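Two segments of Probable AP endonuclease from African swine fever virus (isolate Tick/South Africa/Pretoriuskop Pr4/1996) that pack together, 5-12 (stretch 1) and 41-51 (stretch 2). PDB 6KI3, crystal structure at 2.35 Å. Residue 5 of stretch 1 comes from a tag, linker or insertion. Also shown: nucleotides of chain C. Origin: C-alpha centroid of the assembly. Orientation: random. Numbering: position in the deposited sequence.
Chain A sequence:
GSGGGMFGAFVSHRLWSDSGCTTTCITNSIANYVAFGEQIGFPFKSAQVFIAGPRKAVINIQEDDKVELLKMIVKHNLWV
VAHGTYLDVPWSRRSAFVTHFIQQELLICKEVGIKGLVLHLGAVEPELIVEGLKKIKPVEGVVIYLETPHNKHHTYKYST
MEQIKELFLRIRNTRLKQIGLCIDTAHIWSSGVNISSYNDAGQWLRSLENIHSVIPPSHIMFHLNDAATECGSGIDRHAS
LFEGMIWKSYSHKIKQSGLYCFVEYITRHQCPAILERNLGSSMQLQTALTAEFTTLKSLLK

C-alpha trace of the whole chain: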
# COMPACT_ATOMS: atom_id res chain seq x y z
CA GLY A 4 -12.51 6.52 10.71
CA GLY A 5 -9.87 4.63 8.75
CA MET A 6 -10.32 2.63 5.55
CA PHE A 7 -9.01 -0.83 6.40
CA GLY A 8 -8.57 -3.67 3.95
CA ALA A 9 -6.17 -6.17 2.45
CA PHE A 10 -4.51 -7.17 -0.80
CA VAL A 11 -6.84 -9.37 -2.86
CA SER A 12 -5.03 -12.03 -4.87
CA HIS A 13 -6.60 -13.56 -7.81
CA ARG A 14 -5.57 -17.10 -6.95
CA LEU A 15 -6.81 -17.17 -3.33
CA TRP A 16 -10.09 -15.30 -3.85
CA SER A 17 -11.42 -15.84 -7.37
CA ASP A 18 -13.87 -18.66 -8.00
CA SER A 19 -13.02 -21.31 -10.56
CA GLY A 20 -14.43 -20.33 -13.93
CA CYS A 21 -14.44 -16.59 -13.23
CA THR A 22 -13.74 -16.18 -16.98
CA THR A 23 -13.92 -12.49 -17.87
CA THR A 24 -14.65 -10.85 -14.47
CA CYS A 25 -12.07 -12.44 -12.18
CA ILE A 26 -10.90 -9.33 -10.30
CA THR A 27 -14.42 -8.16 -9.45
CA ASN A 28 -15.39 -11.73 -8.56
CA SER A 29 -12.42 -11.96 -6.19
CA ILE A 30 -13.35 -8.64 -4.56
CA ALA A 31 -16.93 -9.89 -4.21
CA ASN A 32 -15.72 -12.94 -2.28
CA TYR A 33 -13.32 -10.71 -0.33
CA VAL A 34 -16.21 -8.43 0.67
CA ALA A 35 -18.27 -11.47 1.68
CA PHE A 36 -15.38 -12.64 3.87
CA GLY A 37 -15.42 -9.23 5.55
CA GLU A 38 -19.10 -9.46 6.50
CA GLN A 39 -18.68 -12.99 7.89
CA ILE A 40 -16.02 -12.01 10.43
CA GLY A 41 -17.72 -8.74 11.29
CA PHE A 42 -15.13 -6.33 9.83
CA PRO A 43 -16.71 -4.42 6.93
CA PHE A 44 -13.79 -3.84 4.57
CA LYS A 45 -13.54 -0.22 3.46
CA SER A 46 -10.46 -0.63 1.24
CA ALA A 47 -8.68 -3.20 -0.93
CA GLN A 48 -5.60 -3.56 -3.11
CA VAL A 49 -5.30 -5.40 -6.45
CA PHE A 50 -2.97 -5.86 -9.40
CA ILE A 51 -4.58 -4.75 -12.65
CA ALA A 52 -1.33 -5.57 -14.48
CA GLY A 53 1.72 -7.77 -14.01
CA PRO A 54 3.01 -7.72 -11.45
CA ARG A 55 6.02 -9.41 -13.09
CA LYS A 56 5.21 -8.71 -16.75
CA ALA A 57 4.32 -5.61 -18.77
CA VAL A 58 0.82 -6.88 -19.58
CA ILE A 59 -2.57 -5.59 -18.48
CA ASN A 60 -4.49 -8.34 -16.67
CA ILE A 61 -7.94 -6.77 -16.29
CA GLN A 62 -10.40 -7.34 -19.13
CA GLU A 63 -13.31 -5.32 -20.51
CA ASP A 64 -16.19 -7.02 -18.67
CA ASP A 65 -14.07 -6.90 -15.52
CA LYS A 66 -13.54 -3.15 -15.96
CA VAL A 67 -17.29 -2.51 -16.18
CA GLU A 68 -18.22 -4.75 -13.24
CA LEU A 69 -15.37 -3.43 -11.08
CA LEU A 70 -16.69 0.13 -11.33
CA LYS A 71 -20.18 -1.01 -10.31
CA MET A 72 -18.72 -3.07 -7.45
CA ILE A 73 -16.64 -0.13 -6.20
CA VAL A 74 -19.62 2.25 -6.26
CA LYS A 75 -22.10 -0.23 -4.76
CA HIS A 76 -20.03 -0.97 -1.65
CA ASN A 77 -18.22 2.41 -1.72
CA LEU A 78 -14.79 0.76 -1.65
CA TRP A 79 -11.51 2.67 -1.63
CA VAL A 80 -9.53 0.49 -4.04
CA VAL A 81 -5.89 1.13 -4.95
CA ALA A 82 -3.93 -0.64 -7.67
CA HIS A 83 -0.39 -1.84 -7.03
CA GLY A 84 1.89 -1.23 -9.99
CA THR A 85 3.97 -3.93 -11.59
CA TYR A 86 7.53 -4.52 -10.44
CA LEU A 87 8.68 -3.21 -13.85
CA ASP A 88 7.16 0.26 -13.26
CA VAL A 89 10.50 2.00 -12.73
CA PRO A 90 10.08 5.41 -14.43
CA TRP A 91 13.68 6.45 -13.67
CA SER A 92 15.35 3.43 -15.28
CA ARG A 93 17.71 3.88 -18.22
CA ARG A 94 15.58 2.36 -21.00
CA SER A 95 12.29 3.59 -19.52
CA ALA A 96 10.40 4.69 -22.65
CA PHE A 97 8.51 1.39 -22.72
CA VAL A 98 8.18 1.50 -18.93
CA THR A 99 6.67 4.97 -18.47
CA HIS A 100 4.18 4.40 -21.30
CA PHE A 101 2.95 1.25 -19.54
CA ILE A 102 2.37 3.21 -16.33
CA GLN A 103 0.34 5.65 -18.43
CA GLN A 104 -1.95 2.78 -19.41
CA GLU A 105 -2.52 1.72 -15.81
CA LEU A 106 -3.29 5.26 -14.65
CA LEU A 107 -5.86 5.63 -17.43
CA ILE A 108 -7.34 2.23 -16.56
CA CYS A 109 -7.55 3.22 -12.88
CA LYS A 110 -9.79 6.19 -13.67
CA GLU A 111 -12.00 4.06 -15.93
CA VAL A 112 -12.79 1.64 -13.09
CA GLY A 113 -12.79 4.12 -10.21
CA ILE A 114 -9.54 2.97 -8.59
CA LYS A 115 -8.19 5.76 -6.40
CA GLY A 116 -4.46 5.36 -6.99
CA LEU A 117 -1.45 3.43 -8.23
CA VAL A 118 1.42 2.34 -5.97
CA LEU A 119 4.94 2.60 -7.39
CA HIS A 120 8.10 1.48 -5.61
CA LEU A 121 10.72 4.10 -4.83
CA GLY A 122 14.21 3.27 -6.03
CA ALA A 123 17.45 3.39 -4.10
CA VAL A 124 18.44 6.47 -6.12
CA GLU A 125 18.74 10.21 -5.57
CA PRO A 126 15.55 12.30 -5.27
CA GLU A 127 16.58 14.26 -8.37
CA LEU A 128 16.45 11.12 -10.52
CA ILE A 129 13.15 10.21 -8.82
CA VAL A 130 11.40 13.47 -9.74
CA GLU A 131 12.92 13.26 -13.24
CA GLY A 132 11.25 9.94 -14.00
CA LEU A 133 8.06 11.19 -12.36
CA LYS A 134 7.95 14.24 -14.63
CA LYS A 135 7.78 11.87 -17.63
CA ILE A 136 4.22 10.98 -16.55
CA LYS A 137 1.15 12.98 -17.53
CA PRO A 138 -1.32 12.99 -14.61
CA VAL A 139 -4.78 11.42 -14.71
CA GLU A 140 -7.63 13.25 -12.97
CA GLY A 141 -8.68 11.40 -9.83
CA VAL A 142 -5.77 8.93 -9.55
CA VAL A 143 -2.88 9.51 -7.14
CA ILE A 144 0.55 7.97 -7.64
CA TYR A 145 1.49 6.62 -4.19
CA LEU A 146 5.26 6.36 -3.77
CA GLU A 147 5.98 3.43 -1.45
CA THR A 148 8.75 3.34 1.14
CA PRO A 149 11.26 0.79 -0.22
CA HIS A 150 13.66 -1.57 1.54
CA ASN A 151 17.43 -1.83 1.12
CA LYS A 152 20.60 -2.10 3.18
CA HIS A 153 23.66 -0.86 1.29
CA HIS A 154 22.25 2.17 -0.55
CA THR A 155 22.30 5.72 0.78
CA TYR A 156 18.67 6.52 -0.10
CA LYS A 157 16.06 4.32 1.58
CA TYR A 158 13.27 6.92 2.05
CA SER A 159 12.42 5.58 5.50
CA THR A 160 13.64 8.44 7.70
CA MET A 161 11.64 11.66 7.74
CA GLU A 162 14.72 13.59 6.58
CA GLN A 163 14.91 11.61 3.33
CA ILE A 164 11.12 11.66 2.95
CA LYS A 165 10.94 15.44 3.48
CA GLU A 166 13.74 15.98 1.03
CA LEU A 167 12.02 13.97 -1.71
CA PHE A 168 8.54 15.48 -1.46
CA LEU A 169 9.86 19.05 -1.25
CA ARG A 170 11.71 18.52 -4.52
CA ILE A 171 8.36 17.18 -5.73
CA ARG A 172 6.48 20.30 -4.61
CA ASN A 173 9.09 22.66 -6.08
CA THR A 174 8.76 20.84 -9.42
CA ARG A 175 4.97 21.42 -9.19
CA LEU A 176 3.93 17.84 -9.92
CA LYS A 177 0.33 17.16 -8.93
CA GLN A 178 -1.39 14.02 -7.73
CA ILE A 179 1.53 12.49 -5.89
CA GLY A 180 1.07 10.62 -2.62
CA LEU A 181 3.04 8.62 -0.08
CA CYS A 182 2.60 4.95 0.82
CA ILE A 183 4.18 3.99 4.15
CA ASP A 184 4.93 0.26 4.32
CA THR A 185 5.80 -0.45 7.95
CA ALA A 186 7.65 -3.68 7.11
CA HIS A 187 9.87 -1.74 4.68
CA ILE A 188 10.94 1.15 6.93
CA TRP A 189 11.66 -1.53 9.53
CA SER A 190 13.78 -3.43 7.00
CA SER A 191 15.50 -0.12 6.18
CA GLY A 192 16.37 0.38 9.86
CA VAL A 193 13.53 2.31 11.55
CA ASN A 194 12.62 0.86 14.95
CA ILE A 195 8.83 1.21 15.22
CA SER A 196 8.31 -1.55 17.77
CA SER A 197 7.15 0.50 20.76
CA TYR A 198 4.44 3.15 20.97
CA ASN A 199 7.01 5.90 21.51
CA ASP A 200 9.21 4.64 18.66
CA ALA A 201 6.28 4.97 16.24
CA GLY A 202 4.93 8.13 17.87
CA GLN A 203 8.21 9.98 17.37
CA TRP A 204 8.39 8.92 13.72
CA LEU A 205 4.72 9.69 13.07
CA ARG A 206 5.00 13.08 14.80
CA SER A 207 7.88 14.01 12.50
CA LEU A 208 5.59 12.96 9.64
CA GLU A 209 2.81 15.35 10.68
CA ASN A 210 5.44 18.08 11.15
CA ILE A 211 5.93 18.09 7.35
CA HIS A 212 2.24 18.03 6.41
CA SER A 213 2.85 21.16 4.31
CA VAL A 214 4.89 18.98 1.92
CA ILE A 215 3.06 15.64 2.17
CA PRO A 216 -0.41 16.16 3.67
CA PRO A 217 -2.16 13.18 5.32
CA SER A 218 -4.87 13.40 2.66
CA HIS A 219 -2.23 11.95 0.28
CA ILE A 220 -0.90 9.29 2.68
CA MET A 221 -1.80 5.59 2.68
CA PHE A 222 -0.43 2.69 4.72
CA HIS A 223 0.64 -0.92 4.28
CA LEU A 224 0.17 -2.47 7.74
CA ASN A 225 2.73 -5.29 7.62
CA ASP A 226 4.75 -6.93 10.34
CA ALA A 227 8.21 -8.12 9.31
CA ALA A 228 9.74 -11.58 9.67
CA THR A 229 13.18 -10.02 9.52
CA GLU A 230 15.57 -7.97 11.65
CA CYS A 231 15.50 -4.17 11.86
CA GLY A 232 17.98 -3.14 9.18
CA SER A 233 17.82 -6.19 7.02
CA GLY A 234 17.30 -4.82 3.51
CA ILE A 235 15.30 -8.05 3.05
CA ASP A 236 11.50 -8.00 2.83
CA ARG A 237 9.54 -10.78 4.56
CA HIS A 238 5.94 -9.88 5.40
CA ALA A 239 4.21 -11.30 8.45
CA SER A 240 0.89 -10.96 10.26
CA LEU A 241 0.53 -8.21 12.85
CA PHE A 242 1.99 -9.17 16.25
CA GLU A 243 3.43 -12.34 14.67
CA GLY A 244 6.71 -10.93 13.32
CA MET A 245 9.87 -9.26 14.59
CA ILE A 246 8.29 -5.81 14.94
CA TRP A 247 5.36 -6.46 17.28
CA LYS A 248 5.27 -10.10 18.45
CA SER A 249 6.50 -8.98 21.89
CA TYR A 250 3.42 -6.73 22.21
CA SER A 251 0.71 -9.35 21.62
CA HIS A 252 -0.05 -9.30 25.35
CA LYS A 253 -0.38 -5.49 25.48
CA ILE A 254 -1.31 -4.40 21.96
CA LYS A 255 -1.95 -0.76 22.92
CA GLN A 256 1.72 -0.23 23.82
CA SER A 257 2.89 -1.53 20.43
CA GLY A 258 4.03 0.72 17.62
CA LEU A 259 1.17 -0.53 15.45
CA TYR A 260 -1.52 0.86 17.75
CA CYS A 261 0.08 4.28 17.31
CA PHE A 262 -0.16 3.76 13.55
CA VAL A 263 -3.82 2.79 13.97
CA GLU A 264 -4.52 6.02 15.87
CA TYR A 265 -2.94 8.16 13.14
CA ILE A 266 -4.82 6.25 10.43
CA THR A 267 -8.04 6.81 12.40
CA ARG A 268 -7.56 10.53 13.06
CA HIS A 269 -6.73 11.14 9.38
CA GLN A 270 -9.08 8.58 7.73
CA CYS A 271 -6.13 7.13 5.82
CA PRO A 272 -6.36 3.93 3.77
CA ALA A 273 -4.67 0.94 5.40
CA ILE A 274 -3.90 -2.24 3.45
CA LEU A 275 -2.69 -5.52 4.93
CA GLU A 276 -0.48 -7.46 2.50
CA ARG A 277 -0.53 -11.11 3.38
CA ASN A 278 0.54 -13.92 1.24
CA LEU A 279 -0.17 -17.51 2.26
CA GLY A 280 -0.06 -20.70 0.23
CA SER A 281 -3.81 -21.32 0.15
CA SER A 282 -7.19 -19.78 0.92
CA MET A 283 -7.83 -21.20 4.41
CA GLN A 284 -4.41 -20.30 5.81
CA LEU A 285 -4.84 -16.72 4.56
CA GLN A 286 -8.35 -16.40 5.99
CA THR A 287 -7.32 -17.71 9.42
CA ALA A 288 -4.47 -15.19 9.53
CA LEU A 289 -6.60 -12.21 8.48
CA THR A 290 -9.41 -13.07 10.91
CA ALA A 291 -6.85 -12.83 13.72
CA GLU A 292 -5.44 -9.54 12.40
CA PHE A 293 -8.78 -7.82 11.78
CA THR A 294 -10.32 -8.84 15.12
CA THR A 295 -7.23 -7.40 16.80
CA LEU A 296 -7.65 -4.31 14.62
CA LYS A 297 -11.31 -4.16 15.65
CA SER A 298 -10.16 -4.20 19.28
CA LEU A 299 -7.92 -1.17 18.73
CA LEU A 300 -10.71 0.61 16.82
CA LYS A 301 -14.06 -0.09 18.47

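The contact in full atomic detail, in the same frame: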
# COMPACT_ATOMS: atom_id res chain seq x y z
N GLY A 5 -10.79 5.08 9.77
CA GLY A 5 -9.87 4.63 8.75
C GLY A 5 -10.50 3.65 7.77
O GLY A 5 -11.51 3.02 8.05
N MET A 6 -9.87 3.54 6.61
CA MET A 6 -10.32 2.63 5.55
C MET A 6 -9.40 1.42 5.55
O MET A 6 -8.31 1.46 4.97
CB MET A 6 -10.33 3.34 4.20
CG MET A 6 -11.09 4.66 4.20
SD MET A 6 -11.52 5.21 2.54
CE MET A 6 -11.17 6.96 2.65
N PHE A 7 -9.83 0.35 6.21
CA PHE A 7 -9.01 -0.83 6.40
C PHE A 7 -9.37 -1.92 5.40
O PHE A 7 -10.55 -2.12 5.09
CB PHE A 7 -9.15 -1.37 7.83
CG PHE A 7 -8.50 -0.50 8.86
CD1 PHE A 7 -7.16 -0.64 9.15
CD2 PHE A 7 -9.24 0.45 9.54
CE1 PHE A 7 -6.55 0.16 10.10
CE2 PHE A 7 -8.64 1.26 10.50
CZ PHE A 7 -7.29 1.11 10.78
N GLY A 8 -8.36 -2.60 4.89
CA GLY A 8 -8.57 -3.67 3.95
C GLY A 8 -7.33 -4.51 3.79
O GLY A 8 -6.42 -4.46 4.61
N ALA A 9 -7.30 -5.28 2.71
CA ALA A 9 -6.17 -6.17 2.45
C ALA A 9 -5.96 -6.31 0.95
O ALA A 9 -6.82 -5.96 0.14
CB ALA A 9 -6.39 -7.54 3.10
N PHE A 10 -4.79 -6.83 0.59
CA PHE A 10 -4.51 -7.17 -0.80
C PHE A 10 -5.33 -8.39 -1.20
O PHE A 10 -5.40 -9.38 -0.46
CB PHE A 10 -3.02 -7.43 -1.00
CG PHE A 10 -2.71 -8.19 -2.26
CD1 PHE A 10 -2.77 -7.56 -3.49
CD2 PHE A 10 -2.33 -9.52 -2.21
CE1 PHE A 10 -2.48 -8.25 -4.65
CE2 PHE A 10 -2.04 -10.22 -3.37
CZ PHE A 10 -2.12 -9.58 -4.59
N VAL A 11 -5.96 -8.32 -2.36
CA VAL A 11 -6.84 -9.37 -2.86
C VAL A 11 -6.13 -10.05 -4.02
O VAL A 11 -6.01 -9.47 -5.11
CB VAL A 11 -8.21 -8.82 -3.28
CG1 VAL A 11 -9.10 -9.95 -3.77
CG2 VAL A 11 -8.85 -8.08 -2.12
N SER A 12 -5.68 -11.28 -3.80
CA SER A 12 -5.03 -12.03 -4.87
C SER A 12 -6.07 -12.75 -5.72
O SER A 12 -7.12 -13.18 -5.24
CB SER A 12 -4.05 -13.05 -4.29
OG SER A 12 -4.72 -14.22 -3.87
N GLY A 41 -17.28 -9.94 10.61
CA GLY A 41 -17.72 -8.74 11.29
C GLY A 41 -16.81 -7.54 11.16
O GLY A 41 -16.85 -6.66 12.02
N PHE A 42 -15.99 -7.48 10.12
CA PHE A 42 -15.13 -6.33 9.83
C PHE A 42 -15.46 -5.86 8.42
O PHE A 42 -14.90 -6.37 7.44
CB PHE A 42 -13.65 -6.68 9.98
CG PHE A 42 -12.76 -5.49 10.16
CD1 PHE A 42 -12.27 -4.80 9.06
CD2 PHE A 42 -12.38 -5.08 11.42
CE1 PHE A 42 -11.44 -3.70 9.22
CE2 PHE A 42 -11.55 -3.99 11.60
CZ PHE A 42 -11.08 -3.30 10.49
N PRO A 43 -16.37 -4.90 8.27
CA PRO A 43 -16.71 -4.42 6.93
C PRO A 43 -15.53 -3.73 6.26
O PRO A 43 -15.15 -2.61 6.64
CB PRO A 43 -17.87 -3.44 7.19
N PHE A 44 -14.94 -4.39 5.27
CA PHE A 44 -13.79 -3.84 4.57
C PHE A 44 -14.15 -2.55 3.87
O PHE A 44 -15.12 -2.49 3.11
CB PHE A 44 -13.24 -4.86 3.57
CG PHE A 44 -12.66 -6.09 4.20
CD1 PHE A 44 -11.92 -6.00 5.37
CD2 PHE A 44 -12.85 -7.33 3.62
CE1 PHE A 44 -11.38 -7.13 5.95
CE2 PHE A 44 -12.31 -8.47 4.19
CZ PHE A 44 -11.58 -8.37 5.36
N LYS A 45 -13.37 -1.50 4.12
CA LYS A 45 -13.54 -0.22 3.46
C LYS A 45 -12.54 0.02 2.34
O LYS A 45 -12.72 0.94 1.55
CB LYS A 45 -13.45 0.92 4.48
N SER A 46 -11.48 -0.79 2.26
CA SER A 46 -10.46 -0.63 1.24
C SER A 46 -10.03 -2.01 0.73
O SER A 46 -10.42 -3.04 1.28
CB SER A 46 -9.25 0.15 1.76
OG SER A 46 -8.57 -0.57 2.77
N ALA A 47 -9.23 -2.00 -0.33
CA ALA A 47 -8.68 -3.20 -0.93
C ALA A 47 -7.56 -2.80 -1.87
O ALA A 47 -7.47 -1.64 -2.29
CB ALA A 47 -9.75 -4.01 -1.68
N GLN A 48 -6.69 -3.73 -2.17
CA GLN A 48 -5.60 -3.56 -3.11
C GLN A 48 -5.53 -4.71 -4.13
O GLN A 48 -5.65 -5.84 -3.79
CB GLN A 48 -4.28 -3.38 -2.39
CG GLN A 48 -3.10 -3.17 -3.31
CD GLN A 48 -1.81 -2.90 -2.57
OE1 GLN A 48 -1.54 -1.81 -2.16
NE2 GLN A 48 -1.02 -3.91 -2.40
N VAL A 49 -5.34 -4.40 -5.40
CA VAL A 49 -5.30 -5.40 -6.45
C VAL A 49 -4.21 -5.04 -7.45
O VAL A 49 -3.75 -3.90 -7.53
CB VAL A 49 -6.66 -5.53 -7.19
CG1 VAL A 49 -7.72 -6.13 -6.28
CG2 VAL A 49 -7.11 -4.17 -7.71
N PHE A 50 -3.79 -6.05 -8.21
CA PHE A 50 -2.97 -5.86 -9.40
C PHE A 50 -3.88 -5.87 -10.62
O PHE A 50 -4.56 -6.86 -10.88
CB PHE A 50 -1.92 -6.97 -9.54
CG PHE A 50 -0.79 -6.88 -8.56
CD1 PHE A 50 0.16 -5.87 -8.65
CD2 PHE A 50 -0.65 -7.83 -7.56
CE1 PHE A 50 1.20 -5.80 -7.75
CE2 PHE A 50 0.40 -7.76 -6.66
CZ PHE A 50 1.32 -6.75 -6.76
N ILE A 51 -3.91 -4.75 -11.35
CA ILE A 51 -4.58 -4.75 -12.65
C ILE A 51 -3.62 -5.10 -13.77
O ILE A 51 -4.07 -5.31 -14.91
CB ILE A 51 -5.24 -3.39 -12.95
CG1 ILE A 51 -4.19 -2.30 -13.12
CG2 ILE A 51 -6.23 -3.02 -11.85
CD1 ILE A 51 -4.76 -0.93 -13.40
O5' 3DR C 1 4.36 -6.24 -1.23
P 3DR C 1 5.57 -5.18 -1.17
OP1 3DR C 1 5.45 -4.42 -2.47
OP2 3DR C 1 5.26 -4.36 0.06
OP3 3DR C 1 6.81 -6.03 -1.08
C2' 3DR C 1 0.90 -8.13 -3.19
C5' 3DR C 1 4.03 -6.92 -2.43
C4' 3DR C 1 3.04 -8.03 -2.09
O4' 3DR C 1 2.05 -7.51 -1.21
C1' 3DR C 1 0.74 -7.74 -1.72
C3' 3DR C 1 2.34 -8.57 -3.33
O3' 3DR C 1 2.39 -9.99 -3.31
P DG C 3 -2.67 -12.08 -8.45
OP1 DG C 3 -3.55 -10.92 -8.20
OP2 DG C 3 -2.92 -13.36 -7.74
O5' DG C 3 -2.67 -12.37 -10.02
C5' DG C 3 -2.10 -11.42 -10.90
C4' DG C 3 -1.97 -11.98 -12.30
O4' DG C 3 -0.78 -12.80 -12.39
C3' DG C 3 -3.13 -12.86 -12.75
O3' DG C 3 -3.42 -12.59 -14.11
C2' DG C 3 -2.58 -14.27 -12.57
C1' DG C 3 -1.12 -14.07 -12.92
N9 DG C 3 -0.23 -15.06 -12.33
C8 DG C 3 -0.33 -15.63 -11.08
N7 DG C 3 0.62 -16.49 -10.83
C5 DG C 3 1.40 -16.49 -11.98
C6 DG C 3 2.57 -17.23 -12.29
O6 DG C 3 3.17 -18.05 -11.58
N1 DG C 3 3.04 -16.93 -13.56
C2 DG C 3 2.46 -16.03 -14.43
N2 DG C 3 3.06 -15.87 -15.62
N3 DG C 3 1.37 -15.33 -14.15
C4 DG C 3 0.89 -15.61 -12.91

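Two neighbouring strands, built around residues 6-10 and 46-49, run in the same direction with their axes 26° apart and 4.6 Å from each other at closest approach; together the two stretches bury 621 Å² of surface, counted over both sides. Gly5, which comes from the expression tag, makes no contact with stretch 2. Met6 opens the interface through its backbone and the base of its side chain: its CA lies 3.7 Å from CB of Lys45, while the rest of the side chain leads away. The Lys45 side chain is modelled only to CB, so nothing can be said of its ammonium group. The carbonyl of Met6 accepts a weak hydrogen bond from Ser46, with OG of Ser46 3.0 Å from O of Met6.

Phe7 turns its CA-to-CB bond away from stretch 2, yet its CB sits at the edge of the Phe42 ring, near the ring plane, 3.6 Å from Phe42 CE1. Its carbonyl oxygen, Phe7 O, accepts from two successive amides, Lys45 N at 3.0 Å and Ser46 N at 3.3 Å, so one oxygen holds two neighbouring residues of stretch 2.

At Gly8 the backbones also come close. Its CA approaches Ser46 O to 3.3 Å in a CA-H...O contact, and a CB on this residue would point toward stretch 2 and fall 1.9 Å from that same Ser46 O, a clash. The absence of a side chain leaves room for Ser46 O. Gly8 N lies 2.9 Å from Ser46 OG, but the angle is too poor for a hydrogen bond. The Phe44 ring also reaches this residue, its CD1 4.3 Å from Gly8 CA.

Beyond the glycine, backbone hydrogen bonding resumes. Gln48 N donates to Ala9 O at 3.2 Å, and the CA of Ala47 adds a CA-H...O contact to Ala9 O at 3.5 Å.

Phe10 and Gln48 are paired in a parallel bridge, with CA atoms 4.4 Å apart and side chains on the same face of the sheet. The Phe10 ring, chi1 in the t well, reaches along stretch 2 to Phe50, bringing Phe10 CE1 within 3.5 Å of Phe50 CD2; the ring planes meet obliquely at 71°. Both rings also meet the DNA: the abasic sugar 3DR1 lies over one face of Phe10, its C1' 3.5 Å from Phe10 CG, and its C2' is 3.5 Å from Phe50 CE2.

Val11 N then donates to Gln48 O at 2.9 Å with an N-H...O angle of 172°, nearly straight. Gln48 is thus held through both its amide and its carbonyl by the residues flanking Phe10, the pattern expected of a parallel bridge. Val11 closes the contact with apolar packing, its CG2 4.2 Å from Ala47 CB and its CB 4.1 Å from Val49 CG1. Ser12 points away and caps the helix that follows.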